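Local structure of dipeptide transport protein DPPA (Bacillus subtilis, 1HI9) at residues K83-V88 / E256-M261; D215-S220 / F249-M254; G31-T36 / N65-K70; E38-I43 / E69-E74. The protein cleaves the N-terminal residue from peptides containing D-amino acids, as a zinc-dependent aminopeptidase that assembles into a decamer enclosing its active sites in a central chamber. All blocks are in the same frame, centred on the assembly; numbering follows the deposited sequence.

Along the chain, contacts 3 and 4 close first and contacts 1 and 2 later. Contacts 3 and 4 are neighbours, with centres about 9 Å apart: successive turns of helix 28-48 receive one loop, which runs between strands 53-58 and 76-80 of the mixed sheet, and Glu69 and Lys70 belong to both. Contacts 1 and 2, about 12 Å apart, are joined by strand 246-250 and helix 254-268, which follow each other; Leu219 and Phe249 of the antiparallel sheet pack on that helix. The centres of contacts 2 and 3 lie about 35 Å apart on opposite sides of the chain's centre. The Met87 side chain of contact 1 lies about 4 Å from a zinc ion, whereas Asn65 of contact 3 adjoins the ligand His60, so loops from both contacts border the site.

Contact 1 (K83-V88 / E256-M261); sequences KPFSMV and EAYQAM
The Tyr258 ring reaches from its helix into the bend of residues 83-88, where Val88 CG2 lies over one face, offset toward the rim and 3.9 Å from CZ. This is a CH-pi contact, with the methyl 4.2 Å from the centroid of the Tyr258 ring. Met261 CE, from the next turn of the same helix, covers the opposite face, again toward the rim. At the edge sits Ser86 CB, 3.8 Å from Tyr258 OH, and Met87 CB is 3.6 Å from the same oxygen. Beside the tyrosine, Phe85 crosses it obliquely, CD2 to CD2 at 4.1 Å, and turns one face to the end of the Gln259 side chain. The contact thus joins helix 254-268 to the loop between strands 76-80 and 97-103 of the mixed sheet. A type I turn from Lys83 to Ser86 shapes that loop, closed by Ser86 N to Lys83 O at 3.0 Å; Val88 N then bonds to Phe85 O at 2.8 Å. With CG anti to the backbone N (chi1 -165°), the Tyr258 ring leaves the helix toward the loop, and its OH is hydrogen-bonded to Asn137 OD1 of helix 133-143. An alanine in place of Tyr258 would probably leave Val88 CG2 facing a gap and Asn137 without this hydroxyl partner. Met87 also touches Asp8 and Glu133, both zinc ligands, and its backbone O accepts hydrogen bonds from Ser6 and Ser59.

Contact 2 (D215-S220 / F249-M254); sequences DRPVLS and FQAKDM
Pro217 lays its ring against the turn that leads into helix 254-268, with CG 3.6 Å from Asp253 C and 4.5 Å from Met254 SD. Residues 218-220 and 249-250 lie on neighbouring strands of the antiparallel sheet: Val218 and Gln250 form a non-hydrogen-bonded pair, Leu219 and Phe249 a hydrogen-bonded one. Leu219 and Phe249 share the face covered by helix 254-268, where both touch Met264. Replacing Pro217 by a glycine would probably open a gap beside Asp253 and Met254 and let the backbone turn more freely.

The ladder runs through Phe249 N to Leu219 O (2.8 Å) and the return bond from Leu219 N to Phe249 O, then passes the strand end with Ala251 N to Pro217 O at 3.1 Å. On the other face Gln250 folds back, its chain bent at chi2 (64°), and its OE1 meets Val218 CG2. Asp253, at the N-cap position, accepts a bond from Glu256 N through OD2. Towards the exposed rim the Arg216 guanidinium lies with one face over Ala251 O, its plane 21° from the Gln250 amide. Gln250 NE2 binds two carbonyls, Ala251 O at 2.8 Å and Arg216 O at 2.9 Å, standing above the carbonyl plane of the latter.

Contact 3 (G31-T36 / N65-K70); sequences GRLIMT and NLMVEK
Thr36 OG1 receives the backbone N-H of Met67 in a nearly straight bond of 2.9 Å (173° at the hydrogen) and gives its own proton to Arg32 O, one turn back in the helix, at 2.8 Å. Arg32 O also takes the helical bond from Thr36 N. With OG1 set anti to the carbonyl carbon (chi1 -62°), the hydroxyl can serve both partners. The methyl of Thr36, CG2, rests by Lys70 CB.

The side chain of Met67 bends at chi3 (-81°), and CE touches Leu33, 3.5 Å from CG, while SD lies 4.0 Å from Arg32 NE. Here the loop following strand 53-58 of the mixed sheet lies against helix 28-48. On the preceding loop residues, Met35 crosses Leu66 at about a right angle, CG to CD2 at 3.6 Å, and its sulphur meets Asn65 CB at 3.8 Å. Arg32 CB packs on Asn65 O at 3.4 Å, and the arginine chain is extended from CG to NE.

The polar ends lead elsewhere: Arg32 NH1 bonds to Asn27 of a neighbouring subunit, and Asn65 OD1 to Tyr28. Asn65 ND2 donates to Asp58 OD1 and to the backbone O of His60, a zinc ligand earlier in the same loop.

Contact 4 (E38-I43 / E69-E74); sequences EANYCI and EKLHPE
Both ends of the Asn40 amide are used by the backbone of the passing loop. ND2 donates to Lys70 O at 3.1 Å, with an angle of 159° at the hydrogen and the acceptor near the amide plane, whereas OD1 takes the N-H of His72 at 2.7 Å in a weak bond bent to 129°. CG anti to the carbonyl carbon (chi1 -74°) starts the side chain from the helix toward this strip of backbone, and the two bonds bracket Leu71.

The end of the Leu71 side chain reaches the helix: CD1 lies 3.9 Å from Ile43 CD1, where the two side chains cross at about a right angle, and 4.3 Å from Ala39 CB. Ile43 CG2 touches both CB (3.6 Å) and CG of His72, the two side chains running past each other in opposite directions. Glu74 N meets the imidazole at its edge, donating to His72 ND1 at 3.1 Å in the ring plane; the ring also meets Phe47, further along the helix.

The contact fastens the loop between strands 53-58 and 76-80 to helix 28-48, and beyond it Glu74 forms a salt bridge with Lys189 of a neighbouring subunit. ND2 and OD1 serve a carbonyl and an N-H two residues apart; turned over, the Asn40 amide would set N-H against N-H and oxygen against oxygen, so this pairing probably fixes its orientation.

Contact 1 (K83-V88 / E256-M261)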
# COMPACT_ATOMS: atom_id res chain seq x y z
N LYS A 83 -1.23 32.99 2.68
CA LYS A 83 -0.88 34.40 2.87
C LYS A 83 -1.97 35.25 2.24
O LYS A 83 -2.42 34.98 1.12
CB LYS A 83 0.46 34.73 2.22
CG LYS A 83 1.64 34.04 2.85
CD LYS A 83 2.90 34.18 2.01
CE LYS A 83 2.72 33.53 0.65
NZ LYS A 83 4.03 33.24 0.03
N PRO A 84 -2.42 36.30 2.94
CA PRO A 84 -3.47 37.20 2.46
C PRO A 84 -3.36 37.56 0.96
O PRO A 84 -4.37 37.61 0.26
CB PRO A 84 -3.31 38.42 3.37
CG PRO A 84 -2.91 37.78 4.67
CD PRO A 84 -1.89 36.75 4.24
N PHE A 85 -2.14 37.79 0.48
CA PHE A 85 -1.96 38.14 -0.93
C PHE A 85 -1.09 37.19 -1.76
O PHE A 85 -0.48 37.60 -2.74
CB PHE A 85 -1.48 39.60 -1.07
CG PHE A 85 -2.52 40.60 -0.64
CD1 PHE A 85 -2.57 41.04 0.68
CD2 PHE A 85 -3.51 41.00 -1.52
CE1 PHE A 85 -3.60 41.87 1.12
CE2 PHE A 85 -4.54 41.83 -1.09
CZ PHE A 85 -4.59 42.26 0.23
N SER A 86 -1.07 35.93 -1.35
CA SER A 86 -0.38 34.86 -2.06
C SER A 86 0.95 35.24 -2.71
O SER A 86 1.92 35.53 -2.01
CB SER A 86 -1.34 34.28 -3.12
OG SER A 86 -0.83 33.11 -3.74
N MET A 87 0.98 35.21 -4.04
CA MET A 87 2.18 35.53 -4.80
C MET A 87 2.76 36.94 -4.62
O MET A 87 3.93 37.17 -4.92
CB MET A 87 1.93 35.26 -6.29
CG MET A 87 1.54 33.83 -6.58
SD MET A 87 1.42 33.45 -8.35
CE MET A 87 3.13 33.25 -8.77
N VAL A 88 1.95 37.88 -4.15
CA VAL A 88 2.45 39.24 -3.95
C VAL A 88 2.41 39.67 -2.48
O VAL A 88 2.40 40.86 -2.17
CB VAL A 88 1.70 40.28 -4.83
CG1 VAL A 88 2.18 40.17 -6.27
CG2 VAL A 88 0.19 40.07 -4.77
N GLU A 256 -9.17 43.66 -3.48
CA GLU A 256 -10.31 42.80 -3.23
C GLU A 256 -10.46 41.83 -4.41
O GLU A 256 -10.85 40.67 -4.24
CB GLU A 256 -11.60 43.61 -3.08
CG GLU A 256 -12.69 42.87 -2.33
CD GLU A 256 -14.07 43.49 -2.48
OE1 GLU A 256 -14.91 43.29 -1.57
OE2 GLU A 256 -14.32 44.17 -3.50
N ALA A 257 -10.12 42.31 -5.60
CA ALA A 257 -10.21 41.49 -6.80
C ALA A 257 -9.23 40.33 -6.70
O ALA A 257 -9.54 39.21 -7.11
CB ALA A 257 -9.91 42.34 -8.04
N TYR A 258 -8.05 40.60 -6.14
CA TYR A 258 -7.04 39.57 -6.02
C TYR A 258 -7.51 38.49 -5.06
O TYR A 258 -7.46 37.30 -5.38
CB TYR A 258 -5.72 40.17 -5.52
CG TYR A 258 -4.54 39.23 -5.70
CD1 TYR A 258 -3.94 39.06 -6.94
CD2 TYR A 258 -4.06 38.47 -4.64
CE1 TYR A 258 -2.89 38.16 -7.13
CE2 TYR A 258 -3.02 37.57 -4.81
CZ TYR A 258 -2.44 37.43 -6.06
OH TYR A 258 -1.40 36.53 -6.23
N GLN A 259 -7.98 38.90 -3.90
CA GLN A 259 -8.47 37.93 -2.92
C GLN A 259 -9.69 37.16 -3.42
O GLN A 259 -9.87 35.99 -3.09
CB GLN A 259 -8.76 38.62 -1.60
CG GLN A 259 -7.48 38.98 -0.87
CD GLN A 259 -7.71 39.37 0.58
OE1 GLN A 259 -6.80 39.29 1.41
NE2 GLN A 259 -8.93 39.78 0.89
N ALA A 260 -10.52 37.81 -4.23
CA ALA A 260 -11.68 37.13 -4.77
C ALA A 260 -11.15 36.01 -5.67
O ALA A 260 -11.73 34.93 -5.73
CB ALA A 260 -12.53 38.11 -5.57
N MET A 261 -10.04 36.28 -6.36
CA MET A 261 -9.44 35.28 -7.24
C MET A 261 -8.99 34.09 -6.41
O MET A 261 -9.24 32.94 -6.77
CB MET A 261 -8.26 35.89 -8.01
CG MET A 261 -7.48 34.92 -8.89
SD MET A 261 -6.22 34.00 -7.97
CE MET A 261 -5.15 35.36 -7.51

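Contact 2 (D215-S220 / F249-M254)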
# COMPACT_ATOMS: atom_id res chain seq x y z
N ASP A 215 -10.09 51.44 -11.03
CA ASP A 215 -10.55 51.77 -9.68
C ASP A 215 -11.43 50.67 -9.10
O ASP A 215 -11.20 50.22 -7.98
CB ASP A 215 -11.33 53.08 -9.70
CG ASP A 215 -10.44 54.30 -9.86
OD1 ASP A 215 -10.99 55.42 -9.99
OD2 ASP A 215 -9.21 54.13 -9.86
N ARG A 216 -12.44 50.25 -9.85
CA ARG A 216 -13.35 49.20 -9.40
C ARG A 216 -13.31 48.11 -10.44
O ARG A 216 -14.26 47.91 -11.20
CB ARG A 216 -14.78 49.74 -9.26
CG ARG A 216 -14.95 50.77 -8.15
CD ARG A 216 -16.37 51.32 -8.14
NE ARG A 216 -17.37 50.26 -7.99
CZ ARG A 216 -17.54 49.54 -6.89
NH1 ARG A 216 -16.78 49.76 -5.82
NH2 ARG A 216 -18.48 48.60 -6.85
N PRO A 217 -12.21 47.36 -10.49
CA PRO A 217 -12.02 46.28 -11.45
C PRO A 217 -13.04 45.16 -11.40
O PRO A 217 -13.54 44.80 -10.33
CB PRO A 217 -10.60 45.79 -11.15
CG PRO A 217 -10.49 46.01 -9.68
CD PRO A 217 -11.12 47.38 -9.50
N VAL A 218 -13.36 44.63 -12.57
CA VAL A 218 -14.29 43.53 -12.68
C VAL A 218 -13.44 42.31 -12.99
O VAL A 218 -12.79 42.22 -14.04
CB VAL A 218 -15.30 43.75 -13.82
CG1 VAL A 218 -16.15 42.50 -14.01
CG2 VAL A 218 -16.19 44.95 -13.51
N LEU A 219 -13.44 41.37 -12.06
CA LEU A 219 -12.69 40.14 -12.21
C LEU A 219 -13.53 39.11 -12.94
O LEU A 219 -14.69 38.90 -12.59
CB LEU A 219 -12.29 39.59 -10.84
CG LEU A 219 -11.62 38.20 -10.83
CD1 LEU A 219 -10.37 38.24 -11.69
CD2 LEU A 219 -11.28 37.79 -9.40
N SER A 220 -12.96 38.49 -13.96
CA SER A 220 -13.66 37.46 -14.70
C SER A 220 -12.73 36.25 -14.75
O SER A 220 -11.53 36.38 -15.02
CB SER A 220 -13.98 37.92 -16.13
OG SER A 220 -15.11 38.78 -16.15
N PHE A 249 -16.97 38.91 -10.89
CA PHE A 249 -17.04 39.50 -9.57
C PHE A 249 -16.63 40.97 -9.62
O PHE A 249 -15.49 41.29 -9.98
CB PHE A 249 -16.09 38.75 -8.62
CG PHE A 249 -15.99 39.37 -7.26
CD1 PHE A 249 -17.01 39.19 -6.32
CD2 PHE A 249 -14.91 40.18 -6.93
CE1 PHE A 249 -16.95 39.82 -5.09
CE2 PHE A 249 -14.85 40.81 -5.69
CZ PHE A 249 -15.87 40.63 -4.77
N GLN A 250 -17.56 41.86 -9.28
CA GLN A 250 -17.29 43.30 -9.26
C GLN A 250 -16.60 43.59 -7.93
O GLN A 250 -17.18 43.38 -6.86
CB GLN A 250 -18.59 44.09 -9.37
CG GLN A 250 -18.45 45.59 -9.12
CD GLN A 250 -17.56 46.30 -10.14
OE1 GLN A 250 -17.94 46.51 -11.29
NE2 GLN A 250 -16.36 46.67 -9.70
N ALA A 251 -15.35 44.04 -7.99
CA ALA A 251 -14.57 44.34 -6.80
C ALA A 251 -14.50 45.83 -6.50
O ALA A 251 -14.74 46.66 -7.38
CB ALA A 251 -13.15 43.79 -6.97
N LYS A 252 -14.17 46.17 -5.26
CA LYS A 252 -14.06 47.56 -4.83
C LYS A 252 -12.72 48.14 -5.27
O LYS A 252 -12.61 49.34 -5.52
CB LYS A 252 -14.17 47.66 -3.31
CG LYS A 252 -15.46 47.10 -2.73
CD LYS A 252 -15.61 47.40 -1.23
CE LYS A 252 -14.48 46.79 -0.39
NZ LYS A 252 -13.12 47.39 -0.64
N ASP A 253 -11.71 47.28 -5.34
CA ASP A 253 -10.36 47.66 -5.76
C ASP A 253 -9.58 46.42 -6.18
O ASP A 253 -10.06 45.29 -6.05
CB ASP A 253 -9.62 48.36 -4.63
CG ASP A 253 -9.81 47.66 -3.30
OD1 ASP A 253 -10.83 47.92 -2.63
OD2 ASP A 253 -8.96 46.84 -2.94
N MET A 254 -8.37 46.63 -6.69
CA MET A 254 -7.54 45.52 -7.15
C MET A 254 -7.25 44.52 -6.02
O MET A 254 -7.19 43.32 -6.26
CB MET A 254 -6.23 46.04 -7.74
CG MET A 254 -5.43 45.00 -8.53
SD MET A 254 -6.37 44.24 -9.87
CE MET A 254 -5.84 42.51 -9.68

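Contact 3 (G31-T36 / N65-K70)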
# COMPACT_ATOMS: atom_id res chain seq x y z
N GLY A 31 15.03 20.40 -8.13
CA GLY A 31 14.35 21.59 -8.58
C GLY A 31 14.44 22.76 -7.62
O GLY A 31 14.77 23.87 -8.03
N ARG A 32 14.15 22.53 -6.34
CA ARG A 32 14.19 23.62 -5.38
C ARG A 32 15.61 24.11 -5.13
O ARG A 32 15.82 25.24 -4.70
CB ARG A 32 13.52 23.22 -4.07
CG ARG A 32 14.21 22.15 -3.27
CD ARG A 32 13.40 21.81 -2.03
NE ARG A 32 14.08 20.81 -1.22
CZ ARG A 32 13.54 20.20 -0.16
NH1 ARG A 32 12.30 20.49 0.22
NH2 ARG A 32 14.26 19.30 0.50
N LEU A 33 16.58 23.25 -5.42
CA LEU A 33 17.97 23.63 -5.24
C LEU A 33 18.29 24.63 -6.35
O LEU A 33 18.82 25.71 -6.10
CB LEU A 33 18.87 22.40 -5.37
CG LEU A 33 20.18 22.43 -4.55
CD1 LEU A 33 21.02 21.23 -4.94
CD2 LEU A 33 20.95 23.71 -4.80
N ILE A 34 17.95 24.26 -7.58
CA ILE A 34 18.19 25.13 -8.72
C ILE A 34 17.42 26.45 -8.55
O ILE A 34 17.94 27.53 -8.84
CB ILE A 34 17.77 24.42 -10.02
CG1 ILE A 34 18.64 23.17 -10.20
CG2 ILE A 34 17.90 25.37 -11.22
CD1 ILE A 34 18.13 22.20 -11.26
N MET A 35 16.18 26.34 -8.07
CA MET A 35 15.33 27.51 -7.84
C MET A 35 15.96 28.48 -6.85
O MET A 35 15.96 29.69 -7.07
CB MET A 35 13.97 27.06 -7.30
CG MET A 35 13.04 28.21 -6.94
SD MET A 35 11.54 27.62 -6.16
CE MET A 35 10.50 29.05 -6.21
N THR A 36 16.46 27.95 -5.74
CA THR A 36 17.09 28.79 -4.73
C THR A 36 18.32 29.48 -5.31
O THR A 36 18.53 30.67 -5.11
CB THR A 36 17.48 27.96 -3.50
OG1 THR A 36 16.30 27.39 -2.93
CG2 THR A 36 18.17 28.83 -2.46
N ASN A 65 9.33 26.10 -0.98
CA ASN A 65 10.32 25.56 -1.91
C ASN A 65 11.71 26.16 -1.76
O ASN A 65 12.70 25.44 -1.68
CB ASN A 65 9.84 25.78 -3.35
CG ASN A 65 8.37 25.47 -3.53
OD1 ASN A 65 7.98 24.31 -3.49
ND2 ASN A 65 7.55 26.51 -3.70
N LEU A 66 11.79 27.49 -1.74
CA LEU A 66 13.08 28.14 -1.57
C LEU A 66 13.68 27.63 -0.27
O LEU A 66 13.00 27.57 0.76
CB LEU A 66 12.91 29.65 -1.53
CG LEU A 66 12.52 30.27 -2.88
CD1 LEU A 66 12.21 31.75 -2.69
CD2 LEU A 66 13.65 30.07 -3.87
N MET A 67 14.96 27.26 -0.31
CA MET A 67 15.62 26.73 0.88
C MET A 67 16.23 27.83 1.72
O MET A 67 17.22 28.46 1.33
CB MET A 67 16.68 25.70 0.46
CG MET A 67 16.12 24.65 -0.48
SD MET A 67 17.16 23.24 -0.69
CE MET A 67 18.34 23.81 -1.89
N VAL A 68 15.65 28.05 2.89
CA VAL A 68 16.10 29.11 3.78
C VAL A 68 17.57 29.00 4.17
O VAL A 68 18.23 30.01 4.38
CB VAL A 68 15.21 29.17 5.04
CG1 VAL A 68 15.42 27.93 5.89
CG2 VAL A 68 15.51 30.44 5.83
N GLU A 69 18.09 27.77 4.25
CA GLU A 69 19.48 27.57 4.61
C GLU A 69 20.47 27.82 3.47
O GLU A 69 21.69 27.83 3.69
CB GLU A 69 19.69 26.16 5.19
CG GLU A 69 19.26 25.02 4.27
CD GLU A 69 17.80 24.62 4.44
OE1 GLU A 69 17.52 23.63 5.16
OE2 GLU A 69 16.93 25.31 3.86
N LYS A 70 19.97 28.02 2.26
CA LYS A 70 20.85 28.26 1.12
C LYS A 70 20.58 29.58 0.40
O LYS A 70 21.33 29.95 -0.50
CB LYS A 70 20.77 27.11 0.12
CG LYS A 70 21.66 25.92 0.49
CD LYS A 70 21.37 24.73 -0.42
CE LYS A 70 22.41 23.63 -0.25
NZ LYS A 70 23.75 24.04 -0.79

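Contact 4 (E38-I43 / E69-E74)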
# COMPACT_ATOMS: atom_id res chain seq x y z
N GLU A 38 18.94 30.11 -8.46
CA GLU A 38 18.52 31.05 -9.49
C GLU A 38 18.18 32.38 -8.84
O GLU A 38 18.58 33.43 -9.32
CB GLU A 38 17.30 30.52 -10.25
CG GLU A 38 16.75 31.51 -11.28
CD GLU A 38 16.32 30.84 -12.58
OE1 GLU A 38 17.10 30.04 -13.13
OE2 GLU A 38 15.21 31.12 -13.08
N ALA A 39 17.45 32.32 -7.74
CA ALA A 39 17.07 33.52 -7.02
C ALA A 39 18.30 34.24 -6.47
O ALA A 39 18.36 35.48 -6.46
CB ALA A 39 16.11 33.18 -5.87
N ASN A 40 19.29 33.48 -6.00
CA ASN A 40 20.50 34.08 -5.45
C ASN A 40 21.20 34.95 -6.49
O ASN A 40 21.71 36.01 -6.16
CB ASN A 40 21.46 33.02 -4.91
CG ASN A 40 21.00 32.43 -3.59
OD1 ASN A 40 20.30 33.07 -2.81
ND2 ASN A 40 21.41 31.19 -3.33
N TYR A 41 21.21 34.51 -7.75
CA TYR A 41 21.87 35.32 -8.77
C TYR A 41 21.26 36.72 -8.81
O TYR A 41 21.98 37.72 -8.82
CB TYR A 41 21.75 34.66 -10.15
CG TYR A 41 22.67 33.49 -10.35
CD1 TYR A 41 22.17 32.20 -10.45
CD2 TYR A 41 24.05 33.68 -10.47
CE1 TYR A 41 23.01 31.13 -10.69
CE2 TYR A 41 24.90 32.61 -10.70
CZ TYR A 41 24.38 31.33 -10.81
OH TYR A 41 25.20 30.25 -11.07
N CYS A 42 19.93 36.79 -8.80
CA CYS A 42 19.25 38.09 -8.84
C CYS A 42 19.45 38.88 -7.56
O CYS A 42 19.68 40.09 -7.60
CB CYS A 42 17.76 37.90 -9.10
SG CYS A 42 17.41 37.14 -10.71
N ILE A 43 19.36 38.21 -6.42
CA ILE A 43 19.55 38.87 -5.14
C ILE A 43 20.95 39.47 -5.06
O ILE A 43 21.11 40.63 -4.70
CB ILE A 43 19.36 37.88 -3.98
CG1 ILE A 43 17.93 37.33 -4.01
CG2 ILE A 43 19.62 38.56 -2.65
CD1 ILE A 43 17.70 36.14 -3.07
N GLU A 69 18.09 27.77 4.25
CA GLU A 69 19.48 27.57 4.61
C GLU A 69 20.47 27.82 3.47
O GLU A 69 21.69 27.83 3.69
CB GLU A 69 19.69 26.16 5.19
CG GLU A 69 19.26 25.02 4.27
CD GLU A 69 17.80 24.62 4.44
OE1 GLU A 69 17.52 23.63 5.16
OE2 GLU A 69 16.93 25.31 3.86
N LYS A 70 19.97 28.02 2.26
CA LYS A 70 20.85 28.26 1.12
C LYS A 70 20.58 29.58 0.40
O LYS A 70 21.33 29.95 -0.50
CB LYS A 70 20.77 27.11 0.12
CG LYS A 70 21.66 25.92 0.49
CD LYS A 70 21.37 24.73 -0.42
CE LYS A 70 22.41 23.63 -0.25
NZ LYS A 70 23.75 24.04 -0.79
N LEU A 71 19.53 30.28 0.79
CA LEU A 71 19.21 31.54 0.15
C LEU A 71 20.22 32.59 0.60
O LEU A 71 20.84 32.43 1.65
CB LEU A 71 17.80 31.99 0.54
CG LEU A 71 17.21 33.14 -0.28
CD1 LEU A 71 16.86 32.63 -1.67
CD2 LEU A 71 15.98 33.70 0.41
N HIS A 72 20.39 33.64 -0.19
CA HIS A 72 21.33 34.71 0.14
C HIS A 72 21.01 35.17 1.55
O HIS A 72 19.89 35.61 1.83
CB HIS A 72 21.19 35.87 -0.85
CG HIS A 72 22.33 36.84 -0.82
ND1 HIS A 72 22.64 37.59 0.30
CD2 HIS A 72 23.23 37.20 -1.77
CE1 HIS A 72 23.67 38.37 0.03
NE2 HIS A 72 24.05 38.15 -1.22
N PRO A 73 22.00 35.09 2.46
CA PRO A 73 21.86 35.48 3.86
C PRO A 73 21.38 36.91 4.13
O PRO A 73 20.74 37.16 5.14
CB PRO A 73 23.26 35.22 4.43
CG PRO A 73 24.14 35.48 3.25
CD PRO A 73 23.40 34.80 2.13
N GLU A 74 21.68 37.83 3.22
CA GLU A 74 21.25 39.21 3.39
C GLU A 74 19.85 39.49 2.86
O GLU A 74 19.39 40.64 2.85
CB GLU A 74 22.25 40.16 2.73
CG GLU A 74 23.50 40.37 3.58
CD GLU A 74 23.14 40.71 5.03
OE1 GLU A 74 22.41 41.71 5.24
OE2 GLU A 74 23.58 39.96 5.94